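Local coordinates for protein condensin complex subunit 3 (Schizosaccharomyces pombe, PDB 5OQR) that serves as a regulatory subunit of condensin, the complex required to convert interphase chromatin into condensed, mitotic-like chromosomes, at residues S8-S13 with D55-F60; K19-L24 with V62-Y67; E425-V430 with S464-L469. All blocks are in the same frame, centred on the assembly; numbering follows the deposited sequence.

Contact 1. Residues S8-S13 with D55-F60; sequences SSSQTS and DRVLRF
Arg56 reaches from helix 52-69 to the backbone that runs on from helix 3-9 and meets the carbonyls of Gln11 and Thr12. Its chain, extended from CG to NE, carries the guanidinium to both. Arg56 NH1 gives a weak, bent hydrogen bond to Gln11 O, 3.1 Å long with an N-H...O angle of 130°. Thr12 O behaves differently: it sits 3.2 Å above the guanidinium plane, offset toward the rim, and its approach to NE is too poorly angled for a hydrogen bond. Ser10 makes the second foothold: its CB lies 3.7 Å from Phe60 CG, while Ser10 OG comes obliquely to the ring, 3.6 Å from Phe60 CD1. That hydroxyl is turned between the backbone N and the carbonyl carbon (chi1 83°), and its hydrogen bond goes back to Ile7 O. Val57 CG2 rests on the backbone between these two sites, 3.9 Å from Gln11 CA. The Gln11 side chain starts away from helix 52-69; NE2 bonds weakly to Ser8 O, and OE1 to the backbone of another protein's chain. Segment 55-60 lies in the first HEAT repeat, and the contact lays the backbone after helix 3-9 against it at the chain's N-terminal end. The bond from Ser10 OG to Ile7 O probably makes its place against the Phe60 ring less costly, whereas the arginine charge meets carbonyl dipoles, an attraction likely to be modest given the bent bond.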
loop_
_atom_site.group_PDB
_atom_site.type_symbol
_atom_site.label_atom_id
_atom_site.label_comp_id
_atom_site.label_asym_id
_atom_site.label_seq_id
_atom_site.Cartn_x
_atom_site.Cartn_y
_atom_site.Cartn_z
ATOM N N SER A 8 -29.747 -36.275 -18.811
ATOM C CA SER A 8 -30.738 -35.234 -18.574
ATOM C C SER A 8 -31.319 -35.311 -17.169
ATOM O O SER A 8 -31.861 -34.315 -16.678
ATOM C CB SER A 8 -31.862 -35.333 -19.608
ATOM O OG SER A 8 -32.679 -34.178 -19.583
ATOM N N SER A 9 -31.220 -36.469 -16.512
ATOM C CA SER A 9 -31.707 -36.606 -15.145
ATOM C C SER A 9 -30.692 -36.113 -14.122
ATOM O O SER A 9 -31.085 -35.613 -13.062
ATOM C CB SER A 9 -32.071 -38.062 -14.862
ATOM O OG SER A 9 -30.999 -38.928 -15.194
ATOM N N SER A 10 -29.393 -36.237 -14.414
ATOM C CA SER A 10 -28.371 -35.636 -13.562
ATOM C C SER A 10 -28.462 -34.117 -13.546
ATOM O O SER A 10 -27.721 -33.471 -12.799
ATOM C CB SER A 10 -26.978 -36.059 -14.034
ATOM O OG SER A 10 -26.528 -35.236 -15.096
ATOM N N GLN A 11 -29.353 -33.546 -14.353
ATOM C CA GLN A 11 -29.476 -32.101 -14.466
ATOM C C GLN A 11 -29.842 -31.455 -13.133
ATOM O O GLN A 11 -29.332 -30.381 -12.794
ATOM C CB GLN A 11 -30.529 -31.794 -15.529
ATOM C CG GLN A 11 -30.461 -30.414 -16.108
ATOM C CD GLN A 11 -31.473 -30.184 -17.223
ATOM O OE1 GLN A 11 -31.988 -29.083 -17.375
ATOM N NE2 GLN A 11 -31.756 -31.219 -18.009
ATOM N N THR A 12 -30.719 -32.095 -12.359
ATOM C CA THR A 12 -31.329 -31.427 -11.214
ATOM C C THR A 12 -30.428 -31.454 -9.984
ATOM O O THR A 12 -30.254 -30.430 -9.314
ATOM C CB THR A 12 -32.683 -32.070 -10.894
ATOM O OG1 THR A 12 -32.506 -33.465 -10.620
ATOM C CG2 THR A 12 -33.646 -31.899 -12.065
ATOM N N SER A 13 -29.852 -32.611 -9.663
ATOM C CA SER A 13 -29.170 -32.800 -8.391
ATOM C C SER A 13 -27.816 -33.466 -8.592
ATOM O O SER A 13 -27.465 -33.917 -9.685
ATOM C CB SER A 13 -30.018 -33.644 -7.430
ATOM O OG SER A 13 -30.005 -35.010 -7.807
ATOM N N ASP A 55 -23.158 -27.234 -15.378
ATOM C CA ASP A 55 -22.076 -27.656 -14.497
ATOM C C ASP A 55 -22.423 -28.963 -13.794
ATOM O O ASP A 55 -21.571 -29.850 -13.669
ATOM C CB ASP A 55 -21.767 -26.554 -13.486
ATOM C CG ASP A 55 -21.330 -25.261 -14.150
ATOM O OD1 ASP A 55 -20.134 -25.143 -14.494
ATOM O OD2 ASP A 55 -22.179 -24.364 -14.331
ATOM N N ARG A 56 -23.669 -29.109 -13.338
ATOM C CA ARG A 56 -24.090 -30.373 -12.739
ATOM C C ARG A 56 -23.909 -31.521 -13.722
ATOM O O ARG A 56 -23.265 -32.529 -13.409
ATOM C CB ARG A 56 -25.549 -30.292 -12.288
ATOM C CG ARG A 56 -25.811 -29.317 -11.160
ATOM C CD ARG A 56 -27.055 -29.720 -10.386
ATOM N NE ARG A 56 -27.617 -28.608 -9.628
ATOM C CZ ARG A 56 -28.374 -27.649 -10.153
ATOM N NH1 ARG A 56 -28.660 -27.654 -11.449
ATOM N NH2 ARG A 56 -28.841 -26.678 -9.383
ATOM N N VAL A 57 -24.482 -31.386 -14.920
ATOM C CA VAL A 57 -24.315 -32.408 -15.950
ATOM C C VAL A 57 -22.834 -32.685 -16.169
ATOM O O VAL A 57 -22.393 -33.840 -16.195
ATOM C CB VAL A 57 -25.002 -31.970 -17.256
ATOM C CG1 VAL A 57 -24.789 -33.009 -18.350
ATOM C CG2 VAL A 57 -26.490 -31.745 -17.023
ATOM N N LEU A 58 -22.046 -31.622 -16.328
ATOM C CA LEU A 58 -20.616 -31.796 -16.541
ATOM C C LEU A 58 -19.945 -32.404 -15.318
ATOM O O LEU A 58 -18.980 -33.165 -15.457
ATOM C CB LEU A 58 -19.982 -30.451 -16.902
ATOM C CG LEU A 58 -18.525 -30.431 -17.374
ATOM C CD1 LEU A 58 -18.163 -31.655 -18.208
ATOM C CD2 LEU A 58 -18.268 -29.155 -18.163
ATOM N N ARG A 59 -20.435 -32.089 -14.118
ATOM C CA ARG A 59 -19.936 -32.756 -12.921
ATOM C C ARG A 59 -20.253 -34.244 -12.954
ATOM O O ARG A 59 -19.418 -35.074 -12.580
ATOM C CB ARG A 59 -20.535 -32.111 -11.670
ATOM C CG ARG A 59 -19.947 -30.756 -11.319
ATOM C CD ARG A 59 -18.552 -30.882 -10.737
ATOM N NE ARG A 59 -18.012 -29.581 -10.352
ATOM C CZ ARG A 59 -18.371 -28.914 -9.260
ATOM N NH1 ARG A 59 -19.281 -29.419 -8.435
ATOM N NH2 ARG A 59 -17.826 -27.735 -8.993
ATOM N N PHE A 60 -21.458 -34.603 -13.402
ATOM C CA PHE A 60 -21.827 -36.013 -13.480
ATOM C C PHE A 60 -20.904 -36.774 -14.420
ATOM O O PHE A 60 -20.533 -37.922 -14.145
ATOM C CB PHE A 60 -23.279 -36.154 -13.940
ATOM C CG PHE A 60 -23.641 -37.546 -14.371
ATOM C CD1 PHE A 60 -24.113 -37.788 -15.650
ATOM C CD2 PHE A 60 -23.495 -38.613 -13.503
ATOM C CE1 PHE A 60 -24.441 -39.068 -16.049
ATOM C CE2 PHE A 60 -23.822 -39.895 -13.898
ATOM C CZ PHE A 60 -24.295 -40.122 -15.172
#

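Contact 2. Residues K19-L24 with V62-Y67; sequences KLCNKL and VTFVNY
Cys21 and Phe64 mark the nearest backbone approach, their CA atoms 5.6 Å apart, where the short helical segments 19-24 and 62-67 pass with axes 9.9 Å apart at a crossing angle of -57°. The cysteine points into the interface, and its SG lies 3.6 Å from Phe64 CB, at the edge of the Phe64 ring. The same sulfur stands obliquely to the Tyr67 ring, with Cys21 CB 3.9 Å from Tyr67 CD1, so one small residue touches two aromatic side chains set one helical turn apart. Helix 52-69 enters the first HEAT repeat at residue 55, and Phe64 and Tyr67 belong to the face it turns toward helix 17-24, as in the layered helices of this repeat family. Leu24 comes over a face of Phe64: its CD2 lies 3.5 Å from the ring centroid and 15° off the ring normal, a CH-pi contact in which the two side chains cross at about a right angle. With CG anti to the backbone N, the Phe64 ring projects to meet that methyl, and Phe33 of helix 33-42 packs on both residues. At the more exposed end, Tyr67 OH donates a weak hydrogen bond to Asn22 OD1, its exact length doubtful at this resolution, with the amide turned 78° from the ring plane. Phe25 meets the Tyr67 ring edge-to-face.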
loop_
_atom_site.group_PDB
_atom_site.type_symbol
_atom_site.label_atom_id
_atom_site.label_comp_id
_atom_site.label_asym_id
_atom_site.label_seq_id
_atom_site.Cartn_x
_atom_site.Cartn_y
_atom_site.Cartn_z
ATOM N N LYS A 19 -25.892 -43.212 -8.340
ATOM C CA LYS A 19 -26.926 -44.116 -8.832
ATOM C C LYS A 19 -26.928 -44.162 -10.354
ATOM O O LYS A 19 -26.916 -45.242 -10.958
ATOM C CB LYS A 19 -28.294 -43.677 -8.310
ATOM C CG LYS A 19 -28.412 -43.667 -6.796
ATOM C CD LYS A 19 -29.749 -43.098 -6.353
ATOM C CE LYS A 19 -29.901 -43.142 -4.842
ATOM N NZ LYS A 19 -31.203 -42.575 -4.394
ATOM N N LEU A 20 -26.940 -42.991 -10.995
ATOM C CA LEU A 20 -27.008 -42.944 -12.450
ATOM C C LEU A 20 -25.721 -43.448 -13.089
ATOM O O LEU A 20 -25.748 -43.953 -14.217
ATOM C CB LEU A 20 -27.315 -41.518 -12.912
ATOM C CG LEU A 20 -28.776 -41.065 -12.789
ATOM C CD1 LEU A 20 -29.326 -41.249 -11.379
ATOM C CD2 LEU A 20 -28.911 -39.614 -13.214
ATOM N N CYS A 21 -24.589 -43.325 -12.391
ATOM C CA CYS A 21 -23.348 -43.898 -12.900
ATOM C C CYS A 21 -23.482 -45.400 -13.101
ATOM O O CYS A 21 -22.999 -45.949 -14.097
ATOM C CB CYS A 21 -22.193 -43.591 -11.945
ATOM S SG CYS A 21 -21.444 -41.963 -12.164
ATOM N N ASN A 22 -24.137 -46.085 -12.163
ATOM C CA ASN A 22 -24.292 -47.531 -12.272
ATOM C C ASN A 22 -25.168 -47.902 -13.461
ATOM O O ASN A 22 -24.786 -48.738 -14.287
ATOM C CB ASN A 22 -24.872 -48.093 -10.975
ATOM C CG ASN A 22 -23.838 -48.193 -9.871
ATOM O OD1 ASN A 22 -22.698 -48.591 -10.109
ATOM N ND2 ASN A 22 -24.230 -47.825 -8.658
ATOM N N LYS A 23 -26.352 -47.294 -13.566
ATOM C CA LYS A 23 -27.232 -47.599 -14.688
ATOM C C LYS A 23 -26.545 -47.297 -16.014
ATOM O O LYS A 23 -26.524 -48.139 -16.920
ATOM C CB LYS A 23 -28.543 -46.822 -14.562
ATOM C CG LYS A 23 -29.369 -46.753 -15.851
ATOM C CD LYS A 23 -29.600 -48.121 -16.502
ATOM C CE LYS A 23 -30.709 -48.901 -15.826
ATOM N NZ LYS A 23 -30.702 -50.326 -16.266
ATOM N N LEU A 24 -25.972 -46.099 -16.149
ATOM C CA LEU A 24 -25.219 -45.790 -17.359
ATOM C C LEU A 24 -24.073 -46.771 -17.557
ATOM O O LEU A 24 -23.715 -47.087 -18.697
ATOM C CB LEU A 24 -24.686 -44.360 -17.308
ATOM C CG LEU A 24 -24.094 -43.870 -18.632
ATOM C CD1 LEU A 24 -25.194 -43.443 -19.587
ATOM C CD2 LEU A 24 -23.109 -42.744 -18.400
ATOM N N VAL A 62 -17.631 -36.091 -15.554
ATOM C CA VAL A 62 -16.307 -36.298 -14.972
ATOM C C VAL A 62 -16.382 -37.350 -13.875
ATOM O O VAL A 62 -15.457 -38.150 -13.691
ATOM C CB VAL A 62 -15.730 -34.971 -14.444
ATOM C CG1 VAL A 62 -15.601 -33.957 -15.569
ATOM C CG2 VAL A 62 -16.588 -34.411 -13.315
ATOM N N THR A 63 -17.492 -37.370 -13.134
ATOM C CA THR A 63 -17.661 -38.360 -12.077
ATOM C C THR A 63 -17.763 -39.765 -12.656
ATOM O O THR A 63 -17.168 -40.708 -12.121
ATOM C CB THR A 63 -18.903 -38.036 -11.247
ATOM O OG1 THR A 63 -18.886 -36.654 -10.872
ATOM C CG2 THR A 63 -18.945 -38.887 -9.989
ATOM N N PHE A 64 -18.507 -39.924 -13.752
ATOM C CA PHE A 64 -18.682 -41.248 -14.335
ATOM C C PHE A 64 -17.401 -41.738 -14.996
ATOM O O PHE A 64 -17.058 -42.922 -14.894
ATOM C CB PHE A 64 -19.826 -41.230 -15.345
ATOM C CG PHE A 64 -19.961 -42.505 -16.122
ATOM C CD1 PHE A 64 -20.364 -43.673 -15.497
ATOM C CD2 PHE A 64 -19.688 -42.537 -17.477
ATOM C CE1 PHE A 64 -20.489 -44.848 -16.209
ATOM C CE2 PHE A 64 -19.815 -43.708 -18.194
ATOM C CZ PHE A 64 -20.216 -44.866 -17.559
ATOM N N VAL A 65 -16.682 -40.847 -15.684
ATOM C CA VAL A 65 -15.429 -41.238 -16.330
ATOM C C VAL A 65 -14.502 -41.887 -15.313
ATOM O O VAL A 65 -14.061 -43.030 -15.479
ATOM C CB VAL A 65 -14.759 -40.023 -16.995
ATOM C CG1 VAL A 65 -13.404 -40.411 -17.586
ATOM C CG2 VAL A 65 -15.655 -39.450 -18.080
ATOM N N ASN A 66 -14.186 -41.156 -14.245
ATOM C CA ASN A 66 -13.342 -41.715 -13.196
ATOM C C ASN A 66 -13.908 -43.034 -12.692
ATOM O O ASN A 66 -13.186 -44.029 -12.578
ATOM C CB ASN A 66 -13.197 -40.716 -12.050
ATOM C CG ASN A 66 -12.241 -39.584 -12.380
ATOM O OD1 ASN A 66 -11.239 -39.783 -13.068
ATOM N ND2 ASN A 66 -12.546 -38.390 -11.888
ATOM N N TYR A 67 -15.208 -43.062 -12.389
ATOM C CA TYR A 67 -15.845 -44.310 -11.984
ATOM C C TYR A 67 -15.627 -45.412 -13.010
ATOM O O TYR A 67 -15.681 -46.598 -12.668
ATOM C CB TYR A 67 -17.339 -44.081 -11.769
ATOM C CG TYR A 67 -18.135 -45.349 -11.563
ATOM C CD1 TYR A 67 -19.022 -45.798 -12.531
ATOM C CD2 TYR A 67 -17.999 -46.097 -10.402
ATOM C CE1 TYR A 67 -19.755 -46.955 -12.349
ATOM C CE2 TYR A 67 -18.725 -47.257 -10.209
ATOM C CZ TYR A 67 -19.602 -47.683 -11.185
ATOM O OH TYR A 67 -20.325 -48.841 -10.992
#

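Contact 3. Residues E425-V430 with S464-L469; sequences EIITEV and SYVQCL
Ile427 and Tyr465 run alongside each other, pointing opposite ways, between two nearly antiparallel helical segments, whose axes are 10.3 Å apart and inclined by 171°. The isoleucine is the main bump of segment 425-430. Its CG1 is anti to the carbonyl carbon (chi1 -71°) and lies beside the root of the tyrosine, 3.5 Å from Tyr465 CB. Beyond it, Ile427 CD1 reaches into the notch between Tyr465 and Val466, 3.7 Å from Tyr465 CB and 4.0 Å from Val466 CG2. The tyrosine is the answering bump. Its ring enters the hollow lined by Ile426, Ile427 and Val430, with Ile426 CG2 at the ring edge, 4.0 Å from Tyr465 CE2, and Val430 CG2 coming obliquely to the same carbon at 4.2 Å. At its far end the ring carries OH away from this pair, to a hydrogen bond with Leu392 O of helix 378-394, which also packs on Ile426. Met486 of helix 480-495 touches both Ile427 and Val466. An alanine at Ile427 would probably leave a gap beside Tyr465 CB and Val466 CG2, which CG1 and CD1 now fill. No hydrogen bond crosses between the segments; they meet through interdigitated apolar side chains that are all buried, an arrangement in keeping with the neighbouring antiparallel helices of a HEAT-type alpha-solenoid.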
loop_
_atom_site.group_PDB
_atom_site.type_symbol
_atom_site.label_atom_id
_atom_site.label_comp_id
_atom_site.label_asym_id
_atom_site.label_seq_id
_atom_site.Cartn_x
_atom_site.Cartn_y
_atom_site.Cartn_z
ATOM N N GLU A 425 25.398 18.812 32.740
ATOM C CA GLU A 425 26.531 18.309 33.509
ATOM C C GLU A 425 27.228 17.183 32.760
ATOM O O GLU A 425 28.453 17.187 32.609
ATOM C CB GLU A 425 26.064 17.835 34.885
ATOM C CG GLU A 425 25.562 18.948 35.785
ATOM C CD GLU A 425 24.832 18.423 37.007
ATOM O OE1 GLU A 425 24.752 17.187 37.166
ATOM O OE2 GLU A 425 24.334 19.244 37.807
ATOM N N ILE A 426 26.454 16.213 32.271
ATOM C CA ILE A 426 27.027 15.113 31.501
ATOM C C ILE A 426 27.791 15.653 30.299
ATOM O O ILE A 426 28.945 15.285 30.058
ATOM C CB ILE A 426 25.924 14.127 31.074
ATOM C CG1 ILE A 426 25.271 13.499 32.308
ATOM C CG2 ILE A 426 26.492 13.043 30.161
ATOM C CD1 ILE A 426 24.115 12.577 32.002
ATOM N N ILE A 427 27.156 16.539 29.529
ATOM C CA ILE A 427 27.783 17.053 28.316
ATOM C C ILE A 427 29.096 17.746 28.647
ATOM O O ILE A 427 30.077 17.635 27.902
ATOM C CB ILE A 427 26.815 17.994 27.573
ATOM C CG1 ILE A 427 25.675 17.186 26.948
ATOM C CG2 ILE A 427 27.544 18.782 26.485
ATOM C CD1 ILE A 427 24.549 18.025 26.392
ATOM N N THR A 428 29.140 18.475 29.762
ATOM C CA THR A 428 30.365 19.177 30.132
ATOM C C THR A 428 31.481 18.197 30.465
ATOM O O THR A 428 32.637 18.407 30.080
ATOM C CB THR A 428 30.106 20.107 31.316
ATOM O OG1 THR A 428 29.002 20.969 31.017
ATOM C CG2 THR A 428 31.337 20.955 31.609
ATOM N N GLU A 429 31.158 17.119 31.180
ATOM C CA GLU A 429 32.175 16.141 31.549
ATOM C C GLU A 429 32.723 15.433 30.316
ATOM O O GLU A 429 33.940 15.269 30.173
ATOM C CB GLU A 429 31.594 15.137 32.541
ATOM C CG GLU A 429 31.204 15.759 33.872
ATOM C CD GLU A 429 30.583 14.760 34.830
ATOM O OE1 GLU A 429 30.379 13.594 34.429
ATOM O OE2 GLU A 429 30.298 15.141 35.985
ATOM N N VAL A 430 31.839 15.007 29.412
ATOM C CA VAL A 430 32.294 14.394 28.168
ATOM C C VAL A 430 33.103 15.389 27.352
ATOM O O VAL A 430 34.001 15.004 26.595
ATOM C CB VAL A 430 31.092 13.857 27.366
ATOM C CG1 VAL A 430 31.558 13.192 26.077
ATOM C CG2 VAL A 430 30.287 12.878 28.205
ATOM N N SER A 464 25.752 15.411 19.549
ATOM C CA SER A 464 24.676 14.427 19.572
ATOM C C SER A 464 23.929 14.453 20.896
ATOM O O SER A 464 22.718 14.211 20.928
ATOM C CB SER A 464 25.239 13.033 19.306
ATOM O OG SER A 464 25.828 12.969 18.021
ATOM N N TYR A 465 24.625 14.736 21.998
ATOM C CA TYR A 465 23.947 14.895 23.280
ATOM C C TYR A 465 23.158 16.195 23.316
ATOM O O TYR A 465 22.065 16.249 23.887
ATOM C CB TYR A 465 24.957 14.865 24.429
ATOM C CG TYR A 465 25.538 13.507 24.753
ATOM C CD1 TYR A 465 25.542 12.478 23.822
ATOM C CD2 TYR A 465 26.081 13.255 26.004
ATOM C CE1 TYR A 465 26.078 11.242 24.129
ATOM C CE2 TYR A 465 26.615 12.025 26.318
ATOM C CZ TYR A 465 26.612 11.023 25.379
ATOM O OH TYR A 465 27.144 9.798 25.697
ATOM N N VAL A 466 23.710 17.256 22.727
ATOM C CA VAL A 466 22.989 18.522 22.633
ATOM C C VAL A 466 21.739 18.347 21.787
ATOM O O VAL A 466 20.661 18.846 22.128
ATOM C CB VAL A 466 23.904 19.617 22.054
ATOM C CG1 VAL A 466 23.191 20.957 22.053
ATOM C CG2 VAL A 466 25.197 19.711 22.841
ATOM N N GLN A 467 21.868 17.635 20.670
ATOM C CA GLN A 467 20.732 17.412 19.787
ATOM C C GLN A 467 19.599 16.705 20.520
ATOM O O GLN A 467 18.437 17.115 20.433
ATOM C CB GLN A 467 21.184 16.604 18.573
ATOM C CG GLN A 467 20.162 16.503 17.466
ATOM C CD GLN A 467 20.674 15.702 16.290
ATOM O OE1 GLN A 467 21.850 15.343 16.236
ATOM N NE2 GLN A 467 19.796 15.416 15.339
ATOM N N CYS A 468 19.921 15.641 21.257
ATOM C CA CYS A 468 18.890 14.905 21.978
ATOM C C CYS A 468 18.321 15.717 23.133
ATOM O O CYS A 468 17.179 15.490 23.545
ATOM C CB CYS A 468 19.452 13.584 22.495
ATOM S SG CYS A 468 19.808 12.373 21.219
ATOM N N LEU A 469 19.098 16.653 23.675
ATOM C CA LEU A 469 18.606 17.486 24.766
ATOM C C LEU A 469 17.418 18.322 24.311
ATOM O O LEU A 469 16.336 18.270 24.905
ATOM C CB LEU A 469 19.735 18.378 25.288
ATOM C CG LEU A 469 19.333 19.546 26.195
ATOM C CD1 LEU A 469 18.558 19.070 27.404
ATOM C CD2 LEU A 469 20.558 20.327 26.628
#

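Contacts 1 and 2 form one continuous N-terminal cluster, with centres about 11 Å apart. Both use helix 52-69, which receives the end of helix 3-9 and its following turn in contact 1 and helix 17-24 in contact 2. Their segments alternate along the chain, and they touch directly where Phe60 CE2 lies 3.6 Å from Cys21 SG. Contact 3 comes later in the sequence, joining helices 416-434 and 457-471 across an unmodelled stretch, 436-455. Its centre is about 82 Å from that of contact 1 and about 85 Å from that of contact 2, on the opposite side of the chain's centre. Each contact joins parts 34 to 42 residues apart, as expected of an elongated helical-repeat protein.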